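Local structure of 2-dehydropantoate 2-reductase, putative (Enterococcus faecalis, 2EW2) at residues 4-8 with 72-76; 98-104 with 121-127; 185-190 with 236-241. The protein probably catalyses the NADPH-dependent reduction of ketopantoate (2-dehydropantoate) to pantoate, a step on the route to pantothenate. One frame throughout, in Å; residues are numbered along the deposited sequence. Where two conformers were deposited one is given.

In the fold
Interactions 1 and 2 belong to the same parallel part of the Rossmann-type sheet and touch each other: Val-75 O meets Thr-102 OG1, and Asp-76 O meets Tyr-103 N. Interaction 1 ties strand 5-9 to the lead-in of strand 77-80; interaction 2 ties 103-106 to 126-131 further across. In both, a side chain bonds to backbone, a carboxylate in one and an amide in the other. Interaction 3 lies in the helical C-terminal region, without strand pairing: a helix meets a loop through two aromatic rings, an arginine and bridging waters. All three are partly buried, with Val-75, Val-104 and Ile-238 among the buried residues and Glu-73, Glu-100 and Asp-241 exposed at the margins.

Interaction 1: 4-8 with 72-76; sequences MKIAI and NEQVD
The side chain of Lys-5 lies over the backbone of 74-76 as the chain runs into strand 77-80. Lys-5 CD rests 3.4 Å from Gln-74 O, while CB and CG pass beside the carboxylate of Asp-76. With chi1 at -59°, CG stands opposite the carbonyl carbon, and the chain runs straight to CE before bending at chi4, across the Glu-73 side chain at about a right angle. The ammonium does not close an ion pair here: Lys-5 NZ is 4.9 Å from Asp-76 OD2 and 5.3 Å from Glu-73 OE1.

Asp-76 grips the backbone of Lys-5 twice. Asp-76 OD2 takes the hydrogen of Lys-5 N at 2.7 Å in a nearly straight bond (172°), on the anti side of the carboxylate and 20° out of its plane. Asp-76 N gives a more bent bond to Lys-5 O at 2.9 Å. On the flank, Met-4, a selenomethionine, brings CG to 3.6 Å from Asp-76 CB; its side chain also touches Phe-163 and Val-170 of helix 161-173.

Val-75 packs beside these bonds. Its CB sits against Lys-5 O, and Val-75 CG2 reaches Ala-7 CB at 4.1 Å. Lys-5 and Ala-7 then pair with Leu-77 through backbone bonds, so the contact starts the pairing of two neighbouring parallel strands of the Rossmann-type sheet.

A carboxylate thus binds the amide of Lys-5 where strand pairing begins, and the Lys-5 ammonium, nearby but not paired with it, would probably moderate its negative charge.

Interaction 2: 98-104 with 121-127; sequences ITEKTYV and VPKENIL
Asn-125 lies flat against the ring of Tyr-103, its amide plane only 11° from the ring plane. Asn-125 CB stands over one face of the Tyr-103 ring in a CH-pi contact, 3.7 Å from the centroid. The other end of the amide turns toward the Thr-99 to Thr-102 beta turn. There Asn-125 ND2 donates to Glu-100 O and Thr-102 O, both at 2.9 Å; the two acceptors lie close to the amide plane, although ND2 sits above each carbonyl plane.

The strands pair in parallel: Val-104 N donates to Asn-125 O, and Val-104 O receives Leu-127 N at 2.7 Å. Val-104 and Ile-126 lie side by side on one sheet face. Chi1 of 56° sets Val-104 CG1 between its backbone N and carbonyl carbon, where it meets Ile-126 CG1 and Val-121 CG1. Leu-127 CD2 approaches Tyr-103 CD2 at 4.1 Å, and Phe-163 stacks on the tyrosine from helix 161-173.

This closes the beta-alpha-beta crossover from strand 103-106 to 126-131. Two bonds from one nitrogen fix the rotation of the amide, and a water held by Tyr-103 OH and Glu-124 O ties phenol to backbone, so polar bonds keep the stack in place.

Interaction 3: 185-190 with 236-241; sequences RYSIWR and EAIYLD
A Schellman motif ends helix 218-235, with Ala-237 at positive phi, and the loop that follows packs against helix 184-195 in the 6PGD-like C-terminal region. Arg-185, bent at chi3 (57°), sends NH2 to Glu-236 O at 2.8 Å, close to both the guanidinium and carbonyl planes. Ile-238 CD1 covers one face of the guanidinium.

The Ile-238 side chain meets two aromatics: CG2 is 3.9 Å from Tyr-186 CD1 and equally close to Trp-189 CD1. Leu-240 lays CD2 over one face of the Tyr-186 ring, 4.2 Å from the centroid, and packs on Trp-189 CB. Tyr-186 OH accepts a nearly straight bond from Asp-241 N at 3.0 Å, while Asp-241 OD1 caps helix 242-252 at Glu-244 N.

Glu-236 OE1 lies at the edge of the Trp-189 ring, in its plane, the carboxylate turned 81° to the ring. One water takes hydrogens from Arg-185 NH2 and Trp-189 NE1 and gives one to Glu-236 OE1, 2.6 Å from the water oxygen. Glu-236 OE2 makes a salt bridge to Lys-288 and a hydrogen bond with Tyr-292 OH. Water thus links guanidinium to carboxylate, while the guanidinium bonds directly to the Glu-236 backbone, and Lys-288 would probably keep the carboxylate ionised.

Interaction 1: 4-8 with 72-76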
loop_
_atom_site.group_PDB
_atom_site.type_symbol
_atom_site.label_atom_id
_atom_site.label_comp_id
_atom_site.label_asym_id
_atom_site.label_seq_id
_atom_site.Cartn_x
_atom_site.Cartn_y
_atom_site.Cartn_z
HETATM N N MSE B 4 -33.323 -35.825 -3.790
HETATM C CA MSE B 4 -31.965 -35.580 -3.396
HETATM C C MSE B 4 -31.901 -35.418 -1.880
HETATM O O MSE B 4 -32.844 -34.905 -1.272
HETATM C CB MSE B 4 -31.487 -34.331 -4.108
HETATM C CG MSE B 4 -30.018 -34.204 -4.226
HETATM SE SE MSE B 4 -29.656 -32.726 -5.400
HETATM C CE MSE B 4 -29.496 -33.686 -7.117
ATOM N N LYS B 5 -30.821 -35.907 -1.271
ATOM C CA LYS B 5 -30.536 -35.622 0.133
ATOM C C LYS B 5 -29.707 -34.335 0.174
ATOM O O LYS B 5 -28.597 -34.291 -0.359
ATOM C CB LYS B 5 -29.779 -36.767 0.814
ATOM C CG LYS B 5 -30.505 -38.116 0.805
ATOM C CD LYS B 5 -29.739 -39.161 1.631
ATOM C CE LYS B 5 -30.384 -40.534 1.490
ATOM N NZ LYS B 5 -29.798 -41.269 0.313
ATOM N N ILE B 6 -30.258 -33.298 0.795
ATOM C CA ILE B 6 -29.637 -31.953 0.791
ATOM C C ILE B 6 -29.465 -31.405 2.197
ATOM O O ILE B 6 -30.428 -31.372 2.973
ATOM C CB ILE B 6 -30.468 -30.942 -0.056
ATOM C CG1 ILE B 6 -30.783 -31.534 -1.435
ATOM C CG2 ILE B 6 -29.742 -29.548 -0.167
ATOM C CD1 ILE B 6 -31.792 -30.738 -2.275
ATOM N N ALA B 7 -28.239 -30.981 2.514
ATOM C CA ALA B 7 -27.940 -30.303 3.760
ATOM C C ALA B 7 -27.782 -28.809 3.463
ATOM O O ALA B 7 -27.200 -28.420 2.434
ATOM C CB ALA B 7 -26.691 -30.850 4.385
ATOM N N ILE B 8 -28.377 -27.992 4.332
ATOM C CA ILE B 8 -28.281 -26.539 4.228
ATOM C C ILE B 8 -27.305 -26.072 5.293
ATOM O O ILE B 8 -27.618 -26.124 6.475
ATOM C CB ILE B 8 -29.662 -25.831 4.450
ATOM C CG1 ILE B 8 -30.757 -26.422 3.557
ATOM C CG2 ILE B 8 -29.531 -24.314 4.245
ATOM C CD1 ILE B 8 -30.599 -26.158 2.082
ATOM N N ASN B 72 -24.914 -39.279 11.489
ATOM C CA ASN B 72 -25.707 -38.427 10.610
ATOM C C ASN B 72 -25.769 -38.956 9.188
ATOM O O ASN B 72 -24.898 -39.707 8.765
ATOM C CB ASN B 72 -25.191 -36.991 10.632
ATOM C CG ASN B 72 -25.617 -36.253 11.873
ATOM O OD1 ASN B 72 -26.752 -35.777 11.966
ATOM N ND2 ASN B 72 -24.726 -36.169 12.844
ATOM N N GLU B 73 -26.811 -38.558 8.466
ATOM C CA GLU B 73 -27.027 -38.987 7.090
ATOM C C GLU B 73 -25.935 -38.427 6.198
ATOM O O GLU B 73 -25.467 -37.316 6.421
ATOM C CB GLU B 73 -28.378 -38.472 6.574
ATOM C CG GLU B 73 -29.594 -39.085 7.260
ATOM C CD GLU B 73 -30.168 -40.254 6.480
ATOM O OE1 GLU B 73 -30.790 -40.019 5.410
ATOM O OE2 GLU B 73 -30.004 -41.408 6.937
ATOM N N GLN B 74 -25.533 -39.205 5.194
ATOM C CA GLN B 74 -24.615 -38.725 4.157
ATOM C C GLN B 74 -25.468 -38.161 3.038
ATOM O O GLN B 74 -26.484 -38.757 2.666
ATOM C CB GLN B 74 -23.740 -39.875 3.650
ATOM C CG GLN B 74 -22.868 -40.505 4.738
ATOM C CD GLN B 74 -22.006 -41.651 4.221
ATOM O OE1 GLN B 74 -22.481 -42.518 3.471
ATOM N NE2 GLN B 74 -20.724 -41.653 4.611
ATOM N N VAL B 75 -25.084 -37.007 2.500
ATOM C CA VAL B 75 -25.971 -36.285 1.588
ATOM C C VAL B 75 -25.377 -36.150 0.189
ATOM O O VAL B 75 -24.162 -36.291 -0.007
ATOM C CB VAL B 75 -26.353 -34.885 2.147
ATOM C CG1 VAL B 75 -27.102 -35.018 3.472
ATOM C CG2 VAL B 75 -25.107 -34.007 2.321
ATOM N N ASP B 76 -26.248 -35.878 -0.775
ATOM C CA ASP B 76 -25.844 -35.669 -2.155
ATOM C C ASP B 76 -25.336 -34.240 -2.389
ATOM O O ASP B 76 -24.465 -34.014 -3.223
ATOM C CB ASP B 76 -27.034 -35.945 -3.083
ATOM C CG ASP B 76 -27.679 -37.319 -2.825
ATOM O OD1 ASP B 76 -26.946 -38.324 -2.897
ATOM O OD2 ASP B 76 -28.897 -37.393 -2.548
#

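Interaction 2: 98-104 with 121-127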
loop_
_atom_site.group_PDB
_atom_site.type_symbol
_atom_site.label_atom_id
_atom_site.label_comp_id
_atom_site.label_asym_id
_atom_site.label_seq_id
_atom_site.Cartn_x
_atom_site.Cartn_y
_atom_site.Cartn_z
ATOM N N ILE B 98 -20.285 -35.918 4.333
ATOM C CA ILE B 98 -19.707 -35.837 3.000
ATOM C C ILE B 98 -19.125 -37.193 2.586
ATOM O O ILE B 98 -18.420 -37.830 3.366
ATOM C CB ILE B 98 -18.582 -34.745 2.935
ATOM C CG1 ILE B 98 -19.153 -33.369 3.292
ATOM C CG2 ILE B 98 -17.911 -34.713 1.549
ATOM C CD1 ILE B 98 -18.084 -32.280 3.566
ATOM N N THR B 99 -19.448 -37.630 1.373
ATOM C CA THR B 99 -18.739 -38.741 0.729
ATOM C C THR B 99 -18.066 -38.209 -0.532
ATOM O O THR B 99 -18.202 -37.013 -0.871
ATOM C CB THR B 99 -19.687 -39.896 0.323
ATOM O OG1 THR B 99 -20.437 -39.539 -0.850
ATOM C CG2 THR B 99 -20.643 -40.260 1.451
ATOM N N GLU B 100 -17.392 -39.114 -1.250
ATOM C CA GLU B 100 -16.797 -38.834 -2.549
ATOM C C GLU B 100 -17.823 -38.346 -3.557
ATOM O O GLU B 100 -17.459 -37.680 -4.514
ATOM C CB GLU B 100 -16.125 -40.102 -3.109
ATOM C CG GLU B 100 -16.853 -41.397 -2.696
ATOM C CD GLU B 100 -16.562 -42.568 -3.604
ATOM O OE1 GLU B 100 -15.439 -42.639 -4.159
ATOM O OE2 GLU B 100 -17.474 -43.418 -3.763
ATOM N N LYS B 101 -19.096 -38.698 -3.361
ATOM C CA LYS B 101 -20.164 -38.302 -4.288
ATOM C C LYS B 101 -20.897 -37.002 -3.879
ATOM O O LYS B 101 -21.810 -36.571 -4.567
ATOM C CB LYS B 101 -21.174 -39.453 -4.493
ATOM C CG LYS B 101 -20.552 -40.761 -5.074
ATOM C CD LYS B 101 -21.634 -41.837 -5.303
ATOM C CE LYS B 101 -21.108 -43.087 -6.069
ATOM N NZ LYS B 101 -20.457 -42.772 -7.397
ATOM N N THR B 102 -20.508 -36.393 -2.764
ATOM C CA THR B 102 -21.149 -35.175 -2.290
ATOM C C THR B 102 -20.691 -33.937 -3.064
ATOM O O THR B 102 -19.501 -33.751 -3.268
ATOM C CB THR B 102 -20.920 -34.975 -0.791
ATOM O OG1 THR B 102 -21.372 -36.138 -0.088
ATOM C CG2 THR B 102 -21.714 -33.781 -0.294
ATOM N N TYR B 103 -21.646 -33.118 -3.505
ATOM C CA TYR B 103 -21.362 -31.846 -4.152
ATOM C C TYR B 103 -21.702 -30.709 -3.205
ATOM O O TYR B 103 -22.523 -30.869 -2.297
ATOM C CB TYR B 103 -22.188 -31.697 -5.433
ATOM C CG TYR B 103 -21.646 -32.467 -6.620
ATOM C CD1 TYR B 103 -21.733 -33.867 -6.684
ATOM C CD2 TYR B 103 -21.066 -31.787 -7.711
ATOM C CE1 TYR B 103 -21.232 -34.567 -7.815
ATOM C CE2 TYR B 103 -20.577 -32.467 -8.815
ATOM C CZ TYR B 103 -20.673 -33.848 -8.869
ATOM O OH TYR B 103 -20.160 -34.494 -9.976
ATOM N N VAL B 104 -21.047 -29.569 -3.392
ATOM C CA VAL B 104 -21.408 -28.356 -2.646
ATOM C C VAL B 104 -21.745 -27.233 -3.642
ATOM O O VAL B 104 -21.068 -27.060 -4.682
ATOM C CB VAL B 104 -20.286 -27.921 -1.632
ATOM C CG1 VAL B 104 -18.961 -27.720 -2.360
ATOM C CG2 VAL B 104 -20.670 -26.625 -0.873
ATOM N N VAL B 121 -14.573 -31.207 0.471
ATOM C CA VAL B 121 -15.378 -31.747 -0.615
ATOM C C VAL B 121 -14.428 -31.898 -1.791
ATOM O O VAL B 121 -13.584 -31.020 -2.009
ATOM C CB VAL B 121 -16.546 -30.769 -0.997
ATOM C CG1 VAL B 121 -17.410 -31.337 -2.114
ATOM C CG2 VAL B 121 -17.430 -30.433 0.231
ATOM N N PRO B 122 -14.546 -33.000 -2.563
ATOM C CA PRO B 122 -13.661 -33.131 -3.716
ATOM C C PRO B 122 -13.765 -31.901 -4.626
ATOM O O PRO B 122 -14.871 -31.434 -4.891
ATOM C CB PRO B 122 -14.219 -34.363 -4.444
ATOM C CG PRO B 122 -14.925 -35.149 -3.387
ATOM C CD PRO B 122 -15.482 -34.142 -2.446
ATOM N N LYS B 123 -12.630 -31.391 -5.107
ATOM C CA LYS B 123 -12.610 -30.159 -5.925
ATOM C C LYS B 123 -13.485 -30.254 -7.178
ATOM O O LYS B 123 -14.030 -29.248 -7.638
ATOM C CB LYS B 123 -11.166 -29.761 -6.294
ATOM C CG LYS B 123 -11.013 -28.370 -6.945
ATOM C CD LYS B 123 -9.551 -28.073 -7.370
ATOM C CE LYS B 123 -9.333 -26.572 -7.650
ATOM N NZ LYS B 123 -7.893 -26.191 -7.752
ATOM N N GLU B 124 -13.646 -31.470 -7.703
ATOM C CA GLU B 124 -14.452 -31.703 -8.913
ATOM C C GLU B 124 -15.953 -31.500 -8.683
ATOM O O GLU B 124 -16.730 -31.349 -9.646
ATOM C CB GLU B 124 -14.223 -33.141 -9.422
ATOM C CG GLU B 124 -12.798 -33.450 -9.885
ATOM C CD GLU B 124 -11.873 -33.878 -8.761
ATOM O OE1 GLU B 124 -12.341 -34.104 -7.614
ATOM O OE2 GLU B 124 -10.661 -33.992 -9.039
ATOM N N ASN B 125 -16.342 -31.512 -7.408
ATOM C CA ASN B 125 -17.745 -31.512 -6.991
ATOM C C ASN B 125 -18.193 -30.164 -6.451
ATOM O O ASN B 125 -19.193 -30.071 -5.756
ATOM C CB ASN B 125 -17.988 -32.563 -5.879
ATOM C CG ASN B 125 -17.718 -33.996 -6.317
ATOM O OD1 ASN B 125 -17.287 -34.254 -7.442
ATOM N ND2 ASN B 125 -17.946 -34.942 -5.395
ATOM N N ILE B 126 -17.449 -29.111 -6.754
ATOM C CA ILE B 126 -17.819 -27.797 -6.261
ATOM C C ILE B 126 -18.546 -26.979 -7.326
ATOM O O ILE B 126 -18.038 -26.795 -8.449
ATOM C CB ILE B 126 -16.584 -27.029 -5.715
ATOM C CG1 ILE B 126 -15.928 -27.838 -4.580
ATOM C CG2 ILE B 126 -17.004 -25.621 -5.208
ATOM C CD1 ILE B 126 -14.575 -27.292 -4.186
ATOM N N LEU B 127 -19.724 -26.490 -6.953
ATOM C CA LEU B 127 -20.530 -25.597 -7.801
ATOM C C LEU B 127 -20.582 -24.224 -7.156
ATOM O O LEU B 127 -20.526 -24.103 -5.921
ATOM C CB LEU B 127 -21.974 -26.118 -7.926
ATOM C CG LEU B 127 -22.219 -27.625 -8.108
ATOM C CD1 LEU B 127 -23.717 -27.977 -8.108
ATOM C CD2 LEU B 127 -21.554 -28.114 -9.359
HETATM O O HOH W 1 -17.726 -33.815 -10.753
#

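Interaction 3: 185-190 with 236-241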
loop_
_atom_site.group_PDB
_atom_site.type_symbol
_atom_site.label_atom_id
_atom_site.label_comp_id
_atom_site.label_asym_id
_atom_site.label_seq_id
_atom_site.Cartn_x
_atom_site.Cartn_y
_atom_site.Cartn_z
ATOM N N ARG B 185 -18.897 -17.577 -12.507
ATOM C CA ARG B 185 -17.521 -17.409 -12.028
ATOM C C ARG B 185 -16.955 -16.072 -12.497
ATOM O O ARG B 185 -16.363 -15.362 -11.709
ATOM C CB ARG B 185 -16.649 -18.593 -12.471
ATOM C CG ARG B 185 -17.090 -19.912 -11.796
ATOM C CD ARG B 185 -16.339 -21.140 -12.298
ATOM N NE ARG B 185 -14.905 -20.970 -12.117
ATOM C CZ ARG B 185 -14.003 -21.173 -13.071
ATOM N NH1 ARG B 185 -14.387 -21.644 -14.251
ATOM N NH2 ARG B 185 -12.712 -20.955 -12.824
ATOM N N TYR B 186 -17.194 -15.729 -13.765
ATOM C CA TYR B 186 -16.773 -14.444 -14.331
ATOM C C TYR B 186 -17.373 -13.256 -13.573
ATOM O O TYR B 186 -16.654 -12.313 -13.211
ATOM C CB TYR B 186 -17.098 -14.357 -15.844
ATOM C CG TYR B 186 -16.534 -13.099 -16.477
ATOM C CD1 TYR B 186 -15.294 -13.110 -17.098
ATOM C CD2 TYR B 186 -17.225 -11.881 -16.397
ATOM C CE1 TYR B 186 -14.756 -11.942 -17.654
ATOM C CE2 TYR B 186 -16.694 -10.709 -16.944
ATOM C CZ TYR B 186 -15.460 -10.738 -17.564
ATOM O OH TYR B 186 -14.929 -9.561 -18.106
ATOM N N SER B 187 -18.681 -13.297 -13.306
ATOM C CA SER B 187 -19.329 -12.181 -12.628
ATOM C C SER B 187 -18.809 -12.000 -11.204
ATOM O O SER B 187 -18.641 -10.869 -10.736
ATOM C CB SER B 187 -20.853 -12.333 -12.638
ATOM O OG SER B 187 -21.238 -13.232 -11.627
ATOM N N ILE B 188 -18.549 -13.113 -10.522
ATOM C CA ILE B 188 -17.957 -13.075 -9.190
ATOM C C ILE B 188 -16.548 -12.442 -9.180
ATOM O O ILE B 188 -16.219 -11.628 -8.293
ATOM C CB ILE B 188 -17.962 -14.487 -8.559
ATOM C CG1 ILE B 188 -19.400 -14.889 -8.206
ATOM C CG2 ILE B 188 -16.981 -14.594 -7.356
ATOM C CD1 ILE B 188 -19.571 -16.371 -7.964
ATOM N N TRP B 189 -15.730 -12.822 -10.153
ATOM C CA TRP B 189 -14.390 -12.250 -10.311
ATOM C C TRP B 189 -14.459 -10.768 -10.663
ATOM O O TRP B 189 -13.707 -9.961 -10.111
ATOM C CB TRP B 189 -13.618 -12.983 -11.402
ATOM C CG TRP B 189 -12.787 -14.117 -10.903
ATOM C CD1 TRP B 189 -13.058 -15.468 -11.022
ATOM C CD2 TRP B 189 -11.549 -14.014 -10.197
ATOM N NE1 TRP B 189 -12.050 -16.202 -10.434
ATOM C CE2 TRP B 189 -11.107 -15.337 -9.929
ATOM C CE3 TRP B 189 -10.759 -12.927 -9.768
ATOM C CZ2 TRP B 189 -9.906 -15.605 -9.247
ATOM C CZ3 TRP B 189 -9.558 -13.199 -9.082
ATOM C CH2 TRP B 189 -9.150 -14.531 -8.830
ATOM N N ARG B 190 -15.340 -10.422 -11.602
ATOM C CA ARG B 190 -15.534 -9.028 -11.999
ATOM C C ARG B 190 -15.996 -8.154 -10.832
ATOM O O ARG B 190 -15.523 -7.019 -10.668
ATOM C CB ARG B 190 -16.493 -8.912 -13.181
ATOM C CG ARG B 190 -16.750 -7.461 -13.593
ATOM C CD ARG B 190 -17.597 -7.408 -14.839
ATOM N NE ARG B 190 -18.085 -6.072 -15.164
ATOM C CZ ARG B 190 -19.055 -5.435 -14.500
ATOM N NH1 ARG B 190 -19.621 -5.974 -13.422
ATOM N NH2 ARG B 190 -19.452 -4.242 -14.906
ATOM N N GLU B 236 -7.102 -19.591 -13.447
ATOM C CA GLU B 236 -8.307 -20.380 -13.217
ATOM C C GLU B 236 -9.220 -20.307 -14.443
ATOM O O GLU B 236 -10.401 -20.634 -14.367
ATOM C CB GLU B 236 -9.022 -19.847 -11.972
ATOM C CG GLU B 236 -8.144 -19.941 -10.710
ATOM C CD GLU B 236 -8.893 -19.644 -9.419
ATOM O OE1 GLU B 236 -10.020 -19.123 -9.494
ATOM O OE2 GLU B 236 -8.346 -19.946 -8.323
ATOM N N ALA B 237 -8.668 -19.837 -15.564
ATOM C CA ALA B 237 -9.369 -19.884 -16.841
ATOM C C ALA B 237 -10.552 -18.932 -16.859
ATOM O O ALA B 237 -11.605 -19.226 -17.438
ATOM C CB ALA B 237 -9.817 -21.335 -17.165
ATOM N N ILE B 238 -10.364 -17.776 -16.218
ATOM C CA ILE B 238 -11.339 -16.700 -16.251
ATOM C C ILE B 238 -10.571 -15.492 -16.823
ATOM O O ILE B 238 -9.495 -15.150 -16.336
ATOM C CB ILE B 238 -11.923 -16.406 -14.845
ATOM C CG1 ILE B 238 -12.776 -17.588 -14.330
ATOM C CG2 ILE B 238 -12.765 -15.121 -14.854
ATOM C CD1 ILE B 238 -14.060 -17.914 -15.207
ATOM N N TYR B 239 -11.118 -14.890 -17.877
ATOM C CA TYR B 239 -10.385 -13.897 -18.667
ATOM C C TYR B 239 -11.072 -12.546 -18.541
ATOM O O TYR B 239 -11.993 -12.234 -19.297
ATOM C CB TYR B 239 -10.253 -14.368 -20.133
ATOM C CG TYR B 239 -9.726 -15.783 -20.188
ATOM C CD1 TYR B 239 -10.575 -16.856 -20.449
ATOM C CD2 TYR B 239 -8.396 -16.054 -19.902
ATOM C CE1 TYR B 239 -10.093 -18.178 -20.452
ATOM C CE2 TYR B 239 -7.911 -17.359 -19.898
ATOM C CZ TYR B 239 -8.769 -18.407 -20.172
ATOM O OH TYR B 239 -8.281 -19.685 -20.165
ATOM N N LEU B 240 -10.640 -11.764 -17.558
ATOM C CA LEU B 240 -11.305 -10.507 -17.239
ATOM C C LEU B 240 -11.055 -9.470 -18.323
ATOM O O LEU B 240 -9.933 -9.311 -18.809
ATOM C CB LEU B 240 -10.851 -9.955 -15.878
ATOM C CG LEU B 240 -11.285 -10.619 -14.566
ATOM C CD1 LEU B 240 -10.740 -9.819 -13.375
ATOM C CD2 LEU B 240 -12.813 -10.769 -14.478
ATOM N N ASP B 241 -12.115 -8.765 -18.693
ATOM C CA ASP B 241 -11.985 -7.634 -19.597
ATOM C C ASP B 241 -11.552 -6.409 -18.770
ATOM O O ASP B 241 -12.367 -5.750 -18.111
ATOM C CB ASP B 241 -13.293 -7.400 -20.346
ATOM C CG ASP B 241 -13.167 -6.351 -21.436
ATOM O OD1 ASP B 241 -12.188 -5.578 -21.455
ATOM O OD2 ASP B 241 -14.083 -6.285 -22.274
HETATM O O HOH W 2 -12.215 -19.014 -10.904
HETATM O O HOH W 3 -13.178 -21.478 -16.962
#